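Interferon-activable protein 202 (Mus musculus, PDB 4L5R) binds double-stranded DNA without sequence specificity through its first HIN-200 domain and restrains the AIM2 inflammasome in the innate response to cytosolic DNA. Local coordinates at residues K15-M20 with S71-S76; L22-P27 with D57-F62; M37-V42 with R50-N55. All coordinates share one frame; numbering follows the deposited sequence.

Contact 1: K15-M20 with S71-S76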
ATOM      1  N   LYS A  15       4.203  21.129  -6.501  1.00 34.28           N
ATOM      2  CA  LYS A  15       3.186  21.929  -5.832  1.00 39.22           C
ATOM      3  C   LYS A  15       2.684  21.240  -4.568  1.00 31.21           C
ATOM      4  O   LYS A  15       2.462  20.023  -4.567  1.00 34.47           O
ATOM      5  CB  LYS A  15       2.014  22.223  -6.773  1.00 51.84           C
ATOM      6  CG  LYS A  15       0.943  23.105  -6.143  1.00 66.64           C
ATOM      7  CD  LYS A  15      -0.110  23.565  -7.150  1.00 78.17           C
ATOM      8  CE  LYS A  15       0.488  24.461  -8.231  1.00 81.93           C
ATOM      9  NZ  LYS A  15       0.916  23.685  -9.432  1.00 81.92           N
ATOM     10  N   PRO A  16       2.503  22.013  -3.491  1.00 31.53           N
ATOM     11  CA  PRO A  16       1.983  21.476  -2.228  1.00 39.06           C
ATOM     12  C   PRO A  16       0.569  20.902  -2.339  1.00 37.00           C
ATOM     13  O   PRO A  16      -0.300  21.460  -3.007  1.00 32.06           O
ATOM     14  CB  PRO A  16       2.004  22.685  -1.283  1.00 43.07           C
ATOM     15  CG  PRO A  16       2.234  23.882  -2.147  1.00 42.49           C
ATOM     16  CD  PRO A  16       2.943  23.416  -3.365  1.00 34.47           C
ATOM     17  N   MET A  17       0.361  19.767  -1.685  1.00 36.10           N
ATOM     18  CA  MET A  17      -0.964  19.188  -1.539  1.00 29.37           C
ATOM     19  C   MET A  17      -1.216  18.841  -0.077  1.00 28.99           C
ATOM     20  O   MET A  17      -0.400  18.161   0.567  1.00 29.97           O
ATOM     21  CB  MET A  17      -1.113  17.918  -2.392  1.00 25.36           C
ATOM     22  CG  MET A  17      -2.522  17.351  -2.333  1.00 29.18           C
ATOM     23  SD  MET A  17      -2.822  15.957  -3.459  1.00 36.79           S
ATOM     24  CE  MET A  17      -1.696  14.732  -2.835  1.00 27.61           C
ATOM     25  N   THR A  18      -2.356  19.282   0.444  1.00 27.24           N
ATOM     26  CA  THR A  18      -2.722  18.955   1.818  1.00 28.84           C
ATOM     27  C   THR A  18      -3.598  17.701   1.873  1.00 30.20           C
ATOM     28  O   THR A  18      -4.598  17.603   1.164  1.00 25.11           O
ATOM     29  CB  THR A  18      -3.442  20.124   2.481  1.00 28.89           C
ATOM     30  OG1 THR A  18      -2.540  21.230   2.565  1.00 33.11           O
ATOM     31  CG2 THR A  18      -3.890  19.760   3.887  1.00 25.94           C
ATOM     32  N   VAL A  19      -3.213  16.747   2.714  1.00 24.00           N
ATOM     33  CA  VAL A  19      -3.978  15.509   2.881  1.00 23.14           C
ATOM     34  C   VAL A  19      -4.268  15.217   4.355  1.00 28.22           C
ATOM     35  O   VAL A  19      -3.579  15.709   5.258  1.00 28.29           O
ATOM     36  CB  VAL A  19      -3.235  14.297   2.274  1.00 22.12           C
ATOM     37  CG1 VAL A  19      -2.872  14.568   0.813  1.00 22.87           C
ATOM     38  CG2 VAL A  19      -1.989  13.942   3.099  1.00 22.73           C
ATOM     39  N   MET A  20      -5.281  14.397   4.602  1.00 26.73           N
ATOM     40  CA  MET A  20      -5.530  13.933   5.951  1.00 25.11           C
ATOM     41  C   MET A  20      -5.046  12.494   6.044  1.00 27.28           C
ATOM     42  O   MET A  20      -5.397  11.665   5.214  1.00 25.08           O
ATOM     43  CB  MET A  20      -7.015  14.008   6.319  1.00 30.06           C
ATOM     44  CG  MET A  20      -7.253  13.602   7.774  1.00 41.18           C
ATOM     45  SD  MET A  20      -8.978  13.528   8.287  1.00 45.52           S
ATOM     46  CE  MET A  20      -9.565  12.118   7.377  1.00 34.88           C
ATOM     47  N   SER A  71       4.905  18.273  -0.471  1.00 27.11           N
ATOM     48  CA  SER A  71       5.378  18.798  -1.742  1.00 28.90           C
ATOM     49  C   SER A  71       6.678  18.112  -2.139  1.00 25.29           C
ATOM     50  O   SER A  71       7.398  17.580  -1.283  1.00 32.00           O
ATOM     51  CB  SER A  71       5.589  20.318  -1.648  1.00 38.77           C
ATOM     52  OG  SER A  71       6.457  20.633  -0.579  1.00 43.16           O
ATOM     53  N   LYS A  72       6.982  18.151  -3.435  1.00 25.79           N
ATOM     54  CA  LYS A  72       8.132  17.456  -3.992  1.00 31.88           C
ATOM     55  C   LYS A  72       8.038  15.956  -3.674  1.00 33.05           C
ATOM     56  O   LYS A  72       9.010  15.308  -3.282  1.00 30.72           O
ATOM     57  CB  LYS A  72       9.441  18.081  -3.501  1.00 36.75           C
ATOM     58  CG  LYS A  72       9.619  19.535  -3.948  1.00 47.52           C
ATOM     59  CD  LYS A  72      10.882  20.161  -3.362  1.00 59.61           C
ATOM     60  CE  LYS A  72      12.138  19.608  -4.025  1.00 70.43           C
ATOM     61  NZ  LYS A  72      13.311  19.605  -3.095  1.00 74.94           N
ATOM     62  N   TYR A  73       6.832  15.436  -3.829  1.00 30.80           N
ATOM     63  CA  TYR A  73       6.573  14.009  -3.728  1.00 25.71           C
ATOM     64  C   TYR A  73       6.399  13.492  -5.149  1.00 30.74           C
ATOM     65  O   TYR A  73       6.276  14.274  -6.094  1.00 31.99           O
ATOM     66  CB  TYR A  73       5.299  13.767  -2.917  1.00 28.27           C
ATOM     67  CG  TYR A  73       4.050  14.343  -3.571  1.00 33.22           C
ATOM     68  CD1 TYR A  73       3.671  15.669  -3.344  1.00 31.16           C
ATOM     69  CD2 TYR A  73       3.258  13.570  -4.417  1.00 34.79           C
ATOM     70  CE1 TYR A  73       2.530  16.198  -3.942  1.00 31.44           C
ATOM     71  CE2 TYR A  73       2.117  14.092  -5.022  1.00 32.03           C
ATOM     72  CZ  TYR A  73       1.764  15.409  -4.779  1.00 31.91           C
ATOM     73  OH  TYR A  73       0.638  15.935  -5.377  1.00 30.16           O
ATOM     74  N   PHE A  74       6.378  12.178  -5.305  1.00 25.71           N
ATOM     75  CA  PHE A  74       6.248  11.575  -6.620  1.00 28.62           C
ATOM     76  C   PHE A  74       4.925  10.845  -6.738  1.00 34.96           C
ATOM     77  O   PHE A  74       4.325  10.434  -5.739  1.00 31.74           O
ATOM     78  CB  PHE A  74       7.390  10.584  -6.883  1.00 30.42           C
ATOM     79  CG  PHE A  74       8.738  11.231  -7.001  1.00 30.67           C
ATOM     80  CD1 PHE A  74       9.465  11.561  -5.865  1.00 31.32           C
ATOM     81  CD2 PHE A  74       9.286  11.508  -8.247  1.00 37.49           C
ATOM     82  CE1 PHE A  74      10.713  12.163  -5.969  1.00 33.73           C
ATOM     83  CE2 PHE A  74      10.535  12.108  -8.359  1.00 40.83           C
ATOM     84  CZ  PHE A  74      11.249  12.435  -7.221  1.00 36.35           C
ATOM     85  N   ASN A  75       4.484  10.674  -7.973  1.00 30.64           N
ATOM     86  CA  ASN A  75       3.244   9.986  -8.242  1.00 28.91           C
ATOM     87  C   ASN A  75       3.546   8.852  -9.197  1.00 31.98           C
ATOM     88  O   ASN A  75       3.987   9.080 -10.328  1.00 34.91           O
ATOM     89  CB  ASN A  75       2.206  10.942  -8.833  1.00 33.05           C
ATOM     90  CG  ASN A  75       0.865  10.268  -9.067  1.00 38.36           C
ATOM     91  OD1 ASN A  75       0.797   9.139  -9.562  1.00 38.06           O
ATOM     92  ND2 ASN A  75      -0.211  10.946  -8.684  1.00 43.81           N
ATOM     93  N   SER A  76       3.335   7.632  -8.727  1.00 29.12           N
ATOM     94  CA  SER A  76       3.645   6.449  -9.515  1.00 35.65           C
ATOM     95  C   SER A  76       2.358   5.698  -9.836  1.00 31.23           C
ATOM     96  O   SER A  76       1.839   4.940  -9.018  1.00 32.10           O
ATOM     97  CB  SER A  76       4.641   5.552  -8.776  1.00 34.20           C
ATOM     98  OG  SER A  76       4.908   4.373  -9.520  1.00 41.51           O
TER
HETATM   99  O   HOH W   1       0.727  18.676  -5.726  1.00 36.12           O
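Met17 and Tyr73 meet where the 15-20 and 71-76 segments come together: the phenol end of Tyr73 comes up across the flank of the Met17 chain, the two side chains crossing at about a right angle. The methyl carbon comes nearest, Met17 CE lying 3.7 Å from Tyr73 OH and 4.0 Å from Tyr73 CZ in an oblique approach to the ring, with Met17 SD and CB also close to OH. Both partners are set by their torsions. In Met17, CG is anti to the backbone N (chi1 -176°) and the chain runs straight until it bends at chi3, which turns CE onto the tyrosine. In Tyr73, CG stands between the backbone N and the carbonyl carbon (chi1 63°), and the ring reaches across to the other segment.

Polar contact between the segments passes through a water. That water donates to Lys15 O and also hydrogen-bonds to Tyr73 OH at 2.8 Å. The phenol oxygen therefore has a polar partner although a methyl group lies against it. The Lys15 carbonyl also lies near the ring itself, with O 3.9 Å from Tyr73 CE1. Farther along, Ser71 CB packs on Pro16 CA at 3.8 Å, and here the two backbones are nearest, 4.4 Å between the CA atoms of Pro16 and Ser71.

The second shell holds the tyrosine. Its ring meets that of His13 with the planes nearly parallel, and the backbones of the two residues are hydrogen-bonded. Strand 67-76 carries a G1 beta bulge here, Lys72 and Tyr73 together set opposite His13. Around this surface contact, Met17 pairs through its backbone with Ile70 and Val19 with Ile68, tying strand 17-30 to strand 67-76 in the OB-type sheet; strand 79-82 packs alongside, Leu80 against Met17 and Ile82 against Tyr73.

Contact 2: L22-P27 with D57-F62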
ATOM      1  N   LEU A  22      -5.042   8.793   7.049  1.00 28.42           N
ATOM      2  CA  LEU A  22      -6.032   7.818   7.484  1.00 26.54           C
ATOM      3  C   LEU A  22      -5.362   6.658   8.233  1.00 28.16           C
ATOM      4  O   LEU A  22      -5.737   6.339   9.361  1.00 30.98           O
ATOM      5  CB  LEU A  22      -6.849   7.297   6.291  1.00 27.56           C
ATOM      6  CG  LEU A  22      -7.613   8.332   5.461  1.00 29.35           C
ATOM      7  CD1 LEU A  22      -8.476   7.672   4.403  1.00 35.93           C
ATOM      8  CD2 LEU A  22      -8.461   9.156   6.393  1.00 31.64           C
ATOM      9  N   THR A  23      -4.365   6.042   7.610  1.00 25.29           N
ATOM     10  CA  THR A  23      -3.663   4.910   8.234  1.00 29.16           C
ATOM     11  C   THR A  23      -2.186   4.906   7.878  1.00 26.41           C
ATOM     12  O   THR A  23      -1.769   5.536   6.901  1.00 29.14           O
ATOM     13  CB  THR A  23      -4.262   3.546   7.799  1.00 30.54           C
ATOM     14  OG1 THR A  23      -4.010   3.313   6.403  1.00 27.12           O
ATOM     15  CG2 THR A  23      -5.753   3.501   8.061  1.00 43.37           C
ATOM     16  N   ALA A  24      -1.395   4.181   8.666  1.00 26.78           N
ATOM     17  CA  ALA A  24      -0.004   3.943   8.333  1.00 24.51           C
ATOM     18  C   ALA A  24       0.488   2.670   9.027  1.00 27.41           C
ATOM     19  O   ALA A  24       0.123   2.393  10.169  1.00 31.01           O
ATOM     20  CB  ALA A  24       0.857   5.140   8.734  1.00 29.66           C
ATOM     21  N   THR A  25       1.309   1.904   8.323  1.00 25.65           N
ATOM     22  CA  THR A  25       1.888   0.678   8.874  1.00 28.40           C
ATOM     23  C   THR A  25       3.132   1.012   9.669  1.00 25.60           C
ATOM     24  O   THR A  25       3.621   2.151   9.632  1.00 24.87           O
ATOM     25  CB  THR A  25       2.267  -0.307   7.762  1.00 21.87           C
ATOM     26  OG1 THR A  25       3.402   0.187   7.029  1.00 23.80           O
ATOM     27  CG2 THR A  25       1.076  -0.566   6.808  1.00 24.64           C
ATOM     28  N   GLU A  26       3.650   0.029  10.403  1.00 27.08           N
ATOM     29  CA  GLU A  26       4.963   0.176  10.987  1.00 27.97           C
ATOM     30  C   GLU A  26       5.962   0.163   9.839  1.00 22.97           C
ATOM     31  O   GLU A  26       5.660  -0.344   8.751  1.00 23.08           O
ATOM     32  CB  GLU A  26       5.253  -0.991  11.947  1.00 29.56           C
ATOM     33  CG  GLU A  26       5.118  -2.343  11.284  1.00 34.04           C
ATOM     34  CD  GLU A  26       4.955  -3.486  12.277  1.00 56.78           C
ATOM     35  OE1 GLU A  26       3.921  -4.188  12.201  1.00 67.66           O
ATOM     36  OE2 GLU A  26       5.854  -3.685  13.122  1.00 56.83           O
ATOM     37  N   PRO A  27       7.159   0.700  10.079  1.00 29.16           N
ATOM     38  CA  PRO A  27       8.262   0.605   9.120  1.00 30.11           C
ATOM     39  C   PRO A  27       8.739  -0.833   9.002  1.00 32.20           C
ATOM     40  O   PRO A  27       8.545  -1.619   9.924  1.00 26.73           O
ATOM     41  CB  PRO A  27       9.352   1.473   9.758  1.00 27.88           C
ATOM     42  CG  PRO A  27       8.615   2.376  10.685  1.00 28.50           C
ATOM     43  CD  PRO A  27       7.489   1.579  11.213  1.00 28.81           C
ATOM     44  N   ASP A  57      12.060   9.552   9.034  1.00 30.38           N
ATOM     45  CA  ASP A  57      11.796  10.786   9.762  1.00 36.05           C
ATOM     46  C   ASP A  57      10.332  11.214   9.682  1.00 35.61           C
ATOM     47  O   ASP A  57       9.870  12.013  10.487  1.00 30.23           O
ATOM     48  CB  ASP A  57      12.676  11.917   9.229  1.00 39.97           C
ATOM     49  CG  ASP A  57      14.138  11.745   9.602  1.00 52.50           C
ATOM     50  OD1 ASP A  57      14.435  10.938  10.511  1.00 54.55           O
ATOM     51  OD2 ASP A  57      14.985  12.419   8.981  1.00 56.86           O
ATOM     52  N   LEU A  58       9.594  10.671   8.725  1.00 33.21           N
ATOM     53  CA  LEU A  58       8.204  11.066   8.550  1.00 35.26           C
ATOM     54  C   LEU A  58       7.231  10.191   9.326  1.00 34.09           C
ATOM     55  O   LEU A  58       6.038  10.489   9.385  1.00 26.71           O
ATOM     56  CB  LEU A  58       7.836  11.034   7.070  1.00 37.03           C
ATOM     57  CG  LEU A  58       8.735  11.865   6.154  1.00 24.26           C
ATOM     58  CD1 LEU A  58       8.282  11.671   4.709  1.00 28.64           C
ATOM     59  CD2 LEU A  58       8.706  13.357   6.549  1.00 33.92           C
ATOM     60  N   LYS A  59       7.722   9.106   9.913  1.00 29.25           N
ATOM     61  CA  LYS A  59       6.820   8.157  10.562  1.00 32.36           C
ATOM     62  C   LYS A  59       6.002   8.880  11.632  1.00 36.10           C
ATOM     63  O   LYS A  59       4.790   8.696  11.734  1.00 33.03           O
ATOM     64  CB  LYS A  59       7.591   6.942  11.117  1.00 33.54           C
ATOM     65  CG  LYS A  59       6.745   5.896  11.857  1.00 36.72           C
ATOM     66  CD  LYS A  59       5.570   5.361  11.033  1.00 35.19           C
ATOM     67  CE  LYS A  59       4.729   4.400  11.883  1.00 33.65           C
ATOM     68  NZ  LYS A  59       3.383   4.080  11.325  1.00 37.92           N
ATOM     69  N   GLU A  60       6.655   9.752  12.395  1.00 32.17           N
ATOM     70  CA  GLU A  60       5.967  10.487  13.453  1.00 31.05           C
ATOM     71  C   GLU A  60       4.924  11.474  12.919  1.00 35.54           C
ATOM     72  O   GLU A  60       3.984  11.831  13.626  1.00 43.48           O
ATOM     73  CB  GLU A  60       6.986  11.204  14.360  1.00 34.97           C
ATOM     74  CG  GLU A  60       7.784  12.276  13.641  1.00 40.68           C
ATOM     75  CD  GLU A  60       8.942  12.809  14.475  1.00 58.97           C
ATOM     76  OE1 GLU A  60       8.990  12.512  15.690  1.00 59.71           O
ATOM     77  OE2 GLU A  60       9.805  13.516  13.911  1.00 53.44           O
ATOM     78  N   LYS A  61       5.070  11.881  11.661  1.00 32.99           N
ATOM     79  CA  LYS A  61       4.143  12.821  11.046  1.00 30.39           C
ATOM     80  C   LYS A  61       2.896  12.143  10.474  1.00 37.44           C
ATOM     81  O   LYS A  61       1.860  12.779  10.302  1.00 37.55           O
ATOM     82  CB  LYS A  61       4.838  13.624   9.943  1.00 39.15           C
ATOM     83  CG  LYS A  61       5.780  14.713  10.483  1.00 48.65           C
ATOM     84  CD  LYS A  61       6.611  15.350   9.379  1.00 50.05           C
ATOM     85  CE  LYS A  61       7.561  16.409   9.941  1.00 61.77           C
ATOM     86  NZ  LYS A  61       6.838  17.664  10.323  1.00 67.20           N
ATOM     87  N   PHE A  62       2.992  10.853  10.180  1.00 33.08           N
ATOM     88  CA  PHE A  62       1.848  10.151   9.604  1.00 34.86           C
ATOM     89  C   PHE A  62       0.920   9.599  10.679  1.00 33.01           C
ATOM     90  O   PHE A  62       0.787   8.387  10.854  1.00 32.98           O
ATOM     91  CB  PHE A  62       2.304   9.076   8.617  1.00 28.74           C
ATOM     92  CG  PHE A  62       2.529   9.606   7.232  1.00 35.26           C
ATOM     93  CD1 PHE A  62       3.648  10.370   6.942  1.00 29.65           C
ATOM     94  CD2 PHE A  62       1.603   9.365   6.226  1.00 28.88           C
ATOM     95  CE1 PHE A  62       3.843  10.884   5.661  1.00 31.50           C
ATOM     96  CE2 PHE A  62       1.796   9.863   4.946  1.00 25.34           C
ATOM     97  CZ  PHE A  62       2.911  10.628   4.662  1.00 27.28           C
TER
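Lys59 reaches from the turn at 57-62 to the chain at Thr25 and gives its ammonium group to a backbone carbonyl. Its CG is anti to the backbone N (chi1 178°), the chain bends at chi2 (55°), and beyond that bend it runs out extended to NZ. The result is a short hydrogen bond of 2.6 Å from Lys59 NZ to Thr25 O. The nitrogen stands above the carbonyl plane, about 50° out of it, instead of lying on a lone pair.

The aliphatic part of the lysine is used as well. It crosses the ring of Pro27 at about a right angle, with Lys59 CE 4.0 Å from Pro27 CD. On the other side of Thr25 in the sequence, Ala24 CB lies 3.8 Å from Lys59 NZ. The same methyl makes an apolar contact with the last residue of the turn, Ala24 CB to Phe62 CB at 4.2 Å.

Thr25 turns its own side chain away from the turn. Its hydroxyl donates to Glu26 O at 2.9 Å and accepts from the backbone N of His39, which probably helps to fix the chain that presents the carbonyl.

The ammonium also makes a cation-pi contact with Phe38, whose ring Phe62 meets edge to face. An alanine in place of Lys59 would probably leave Thr25 O without this donor and Phe38 without its cation partner, and open a gap beside Pro27. Carbonyl and aromatic ring together would be expected to favour the charged form of the lysine, a cation shared between an oxygen and a ring that links the 57-62 turn to strand 17-30 and its neighbour 35-43 in the OB sheet.

Contact 3: M37-V42 with R50-N55. With NA (sodium ion), chain D.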
ATOM      1  N   MET A  37      10.821   1.319   4.750  1.00 28.18           N
ATOM      2  CA  MET A  37       9.675   2.082   4.252  1.00 25.27           C
ATOM      3  C   MET A  37       8.465   1.787   5.124  1.00 30.17           C
ATOM      4  O   MET A  37       8.507   0.892   5.975  1.00 25.30           O
ATOM      5  CB  MET A  37       9.363   1.686   2.804  1.00 25.37           C
ATOM      6  CG  MET A  37       8.864   0.242   2.653  1.00 23.96           C
ATOM      7  SD  MET A  37       8.350  -0.167   0.960  1.00 30.62           S
ATOM      8  CE  MET A  37       6.788   0.704   0.877  1.00 27.01           C
ATOM      9  N   PHE A  38       7.379   2.531   4.919  1.00 20.24           N
ATOM     10  CA  PHE A  38       6.120   2.152   5.510  1.00 21.02           C
ATOM     11  C   PHE A  38       5.018   2.527   4.527  1.00 22.55           C
ATOM     12  O   PHE A  38       5.220   3.393   3.666  1.00 20.05           O
ATOM     13  CB  PHE A  38       5.906   2.729   6.928  1.00 20.49           C
ATOM     14  CG  PHE A  38       5.828   4.250   7.001  1.00 22.74           C
ATOM     15  CD1 PHE A  38       4.623   4.903   6.823  1.00 23.07           C
ATOM     16  CD2 PHE A  38       6.950   5.001   7.316  1.00 28.70           C
ATOM     17  CE1 PHE A  38       4.534   6.302   6.908  1.00 33.89           C
ATOM     18  CE2 PHE A  38       6.875   6.392   7.410  1.00 27.80           C
ATOM     19  CZ  PHE A  38       5.661   7.037   7.206  1.00 25.20           C
ATOM     20  N   HIS A  39       3.899   1.824   4.615  1.00 18.37           N
ATOM     21  CA  HIS A  39       2.726   2.142   3.798  1.00 20.46           C
ATOM     22  C   HIS A  39       1.795   3.081   4.531  1.00 24.09           C
ATOM     23  O   HIS A  39       1.730   3.066   5.754  1.00 25.18           O
ATOM     24  CB  HIS A  39       1.949   0.864   3.469  1.00 19.05           C
ATOM     25  CG  HIS A  39       2.692  -0.067   2.574  1.00 22.50           C
ATOM     26  ND1 HIS A  39       2.838   0.163   1.223  1.00 26.45           N
ATOM     27  CD2 HIS A  39       3.356  -1.219   2.837  1.00 20.99           C
ATOM     28  CE1 HIS A  39       3.558  -0.809   0.691  1.00 27.00           C
ATOM     29  NE2 HIS A  39       3.881  -1.663   1.650  1.00 25.70           N
ATOM     30  N   ALA A  40       1.025   3.867   3.784  1.00 24.26           N
ATOM     31  CA  ALA A  40       0.040   4.696   4.419  1.00 16.80           C
ATOM     32  C   ALA A  40      -1.096   4.944   3.429  1.00 18.35           C
ATOM     33  O   ALA A  40      -0.957   4.669   2.230  1.00 19.44           O
ATOM     34  CB  ALA A  40       0.668   6.024   4.896  1.00 20.60           C
ATOM     35  N   THR A  41      -2.221   5.407   3.964  1.00 19.86           N
ATOM     36  CA  THR A  41      -3.370   5.868   3.158  1.00 17.42           C
ATOM     37  C   THR A  41      -3.712   7.274   3.651  1.00 20.42           C
ATOM     38  O   THR A  41      -3.736   7.529   4.864  1.00 24.25           O
ATOM     39  CB  THR A  41      -4.574   4.941   3.343  1.00 18.18           C
ATOM     40  OG1 THR A  41      -4.248   3.634   2.833  1.00 24.15           O
ATOM     41  CG2 THR A  41      -5.782   5.461   2.571  1.00 31.07           C
ATOM     42  N   VAL A  42      -3.945   8.184   2.712  1.00 21.52           N
ATOM     43  CA  VAL A  42      -4.303   9.554   3.036  1.00 22.66           C
ATOM     44  C   VAL A  42      -5.465   9.954   2.139  1.00 22.84           C
ATOM     45  O   VAL A  42      -5.760   9.265   1.160  1.00 20.20           O
ATOM     46  CB  VAL A  42      -3.139  10.511   2.770  1.00 21.55           C
ATOM     47  CG1 VAL A  42      -1.898  10.087   3.591  1.00 19.31           C
ATOM     48  CG2 VAL A  42      -2.815  10.565   1.266  1.00 18.85           C
ATOM     49  N   ARG A  50      -3.073   5.661  -1.832  1.00 20.98           N
ATOM     50  CA  ARG A  50      -2.090   4.831  -1.148  1.00 21.78           C
ATOM     51  C   ARG A  50      -0.768   5.565  -1.246  1.00 18.52           C
ATOM     52  O   ARG A  50      -0.488   6.242  -2.242  1.00 22.17           O
ATOM     53  CB  ARG A  50      -1.957   3.453  -1.813  1.00 21.45           C
ATOM     54  CG  ARG A  50      -3.265   2.734  -2.063  1.00 28.81           C
ATOM     55  CD  ARG A  50      -3.978   2.294  -0.793  1.00 34.75           C
ATOM     56  NE  ARG A  50      -5.187   1.532  -1.128  1.00 41.76           N
ATOM     57  CZ  ARG A  50      -6.184   1.283  -0.284  1.00 50.28           C
ATOM     58  NH1 ARG A  50      -6.122   1.732   0.963  1.00 49.70           N
ATOM     59  NH2 ARG A  50      -7.251   0.591  -0.691  1.00 42.09           N
ATOM     60  N   VAL A  51       0.057   5.407  -0.218  1.00 19.03           N
ATOM     61  CA  VAL A  51       1.288   6.151  -0.108  1.00 19.99           C
ATOM     62  C   VAL A  51       2.389   5.176   0.309  1.00 19.28           C
ATOM     63  O   VAL A  51       2.159   4.283   1.142  1.00 22.45           O
ATOM     64  CB  VAL A  51       1.174   7.249   0.975  1.00 19.73           C
ATOM     65  CG1 VAL A  51       2.436   8.148   0.984  1.00 18.63           C
ATOM     66  CG2 VAL A  51      -0.109   8.069   0.795  1.00 21.16           C
ATOM     67  N   LYS A  52       3.555   5.317  -0.311  1.00 19.36           N
ATOM     68  CA  LYS A  52       4.750   4.605   0.137  1.00 21.69           C
ATOM     69  C   LYS A  52       5.734   5.641   0.625  1.00 26.98           C
ATOM     70  O   LYS A  52       6.088   6.579  -0.113  1.00 25.13           O
ATOM     71  CB  LYS A  52       5.365   3.790  -0.999  1.00 21.64           C
ATOM     72  CG  LYS A  52       4.500   2.598  -1.450  1.00 19.72           C
ATOM     73  CD  LYS A  52       4.970   2.032  -2.787  1.00 19.78           C
ATOM     74  CE  LYS A  52       4.145   0.790  -3.167  1.00 20.03           C
ATOM     75  NZ  LYS A  52       4.665   0.169  -4.410  1.00 23.69           N
ATOM     76  N   VAL A  53       6.185   5.477   1.867  1.00 23.99           N
ATOM     77  CA  VAL A  53       7.030   6.484   2.494  1.00 23.85           C
ATOM     78  C   VAL A  53       8.392   5.855   2.792  1.00 28.77           C
ATOM     79  O   VAL A  53       8.464   4.785   3.382  1.00 22.65           O
ATOM     80  CB  VAL A  53       6.388   7.033   3.789  1.00 21.59           C
ATOM     81  CG1 VAL A  53       7.246   8.154   4.378  1.00 23.87           C
ATOM     82  CG2 VAL A  53       4.951   7.530   3.529  1.00 23.31           C
ATOM     83  N   PHE A  54       9.459   6.502   2.342  1.00 27.01           N
ATOM     84  CA  PHE A  54      10.804   5.930   2.418  1.00 35.03           C
ATOM     85  C   PHE A  54      11.662   6.663   3.415  1.00 33.34           C
ATOM     86  O   PHE A  54      12.743   6.216   3.778  1.00 32.05           O
ATOM     87  CB  PHE A  54      11.458   5.944   1.035  1.00 26.91           C
ATOM     88  CG  PHE A  54      10.696   5.134   0.039  1.00 28.91           C
ATOM     89  CD1 PHE A  54      10.753   3.756   0.079  1.00 25.07           C
ATOM     90  CD2 PHE A  54       9.876   5.738  -0.894  1.00 23.55           C
ATOM     91  CE1 PHE A  54      10.012   2.984  -0.809  1.00 28.31           C
ATOM     92  CE2 PHE A  54       9.136   4.971  -1.795  1.00 30.82           C
ATOM     93  CZ  PHE A  54       9.207   3.602  -1.756  1.00 30.02           C
ATOM     94  N   ASN A  55      11.164   7.796   3.877  1.00 29.06           N
ATOM     95  CA  ASN A  55      11.915   8.602   4.821  1.00 28.47           C
ATOM     96  C   ASN A  55      11.390   8.364   6.225  1.00 25.81           C
ATOM     97  O   ASN A  55      10.305   8.817   6.560  1.00 24.29           O
ATOM     98  CB  ASN A  55      11.809  10.075   4.437  1.00 28.99           C
ATOM     99  CG  ASN A  55      12.562  10.970   5.389  1.00 28.82           C
ATOM    100  OD1 ASN A  55      13.208  10.488   6.319  1.00 33.14           O
ATOM    101  ND2 ASN A  55      12.488  12.284   5.163  1.00 35.73           N
TER
HETATM  102 NA    NA D 301      14.471   4.127   2.938  1.00 47.65          NA
HETATM  103  O   HOH W   2       1.157   2.004   0.057  1.00 23.99           O
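Phe38 is brought onto Val53 by its first torsion: CG sits in the crowded position between backbone N and carbonyl carbon (chi1 64°), which lays the ring over Val53. Val53 CB stands 3.7 Å from the Phe38 ring centroid, over its face, in a CH-pi contact. On the opposite face of the sheet, Met37 bends at chi3 (-75°), bringing CE 3.8 Å from Lys52 CG and over the His39 ring, while SD makes an oblique Met-aromatic contact with Phe54.

The backbones form an antiparallel hairpin. Phe38 pairs with Val53 and Ala40 with Val51 as hydrogen-bonded pairs, the bond from Val53 N to Phe38 O being 2.9 Å and fairly straight (165°). A water bridges His39 ND1 and Val51 O. Arg50 NH1 gives Thr41 OG1 a long bond of 3.3 Å, in the guanidinium plane, and also bonds Ala107 O.

Phe54 O binds the sodium ion at 2.8 Å, with Asn36 O as a second ligand. His39 NE2 bonds His192 O; Lys52 NZ bonds His192 ND1 and Ser175 OG. His39 mediates interaction with TP53BP1, and 37-44 is required for homomultimerization. The hairpin lies between strand 17-30, beside 35-43, and strand 79-82, parallel to 48-53.

All three contacts belong to one curled, OB-type sheet in the N-terminal half of this HIN-200 domain. Along the chain they are nested: contact 1 closes the longest loop, contact 2 lies inside it, and contact 3 lies inside contact 2. The centres of contacts 2 and 3 are about 7 Å apart, those of 1 and 3 about 12 Å, and those of 1 and 2 about 15 Å. Strand 17-30 serves contacts 1 and 2, and its neighbour 35-43 carries contact 3, with probable hydrogen bonds from Leu22 N to Thr41 O and Thr25 N to His39 O. Contact 1 is superficial, contact 2 partly buried, contact 3 buried; successive strands build one OB sheet of the DNA-binding domain.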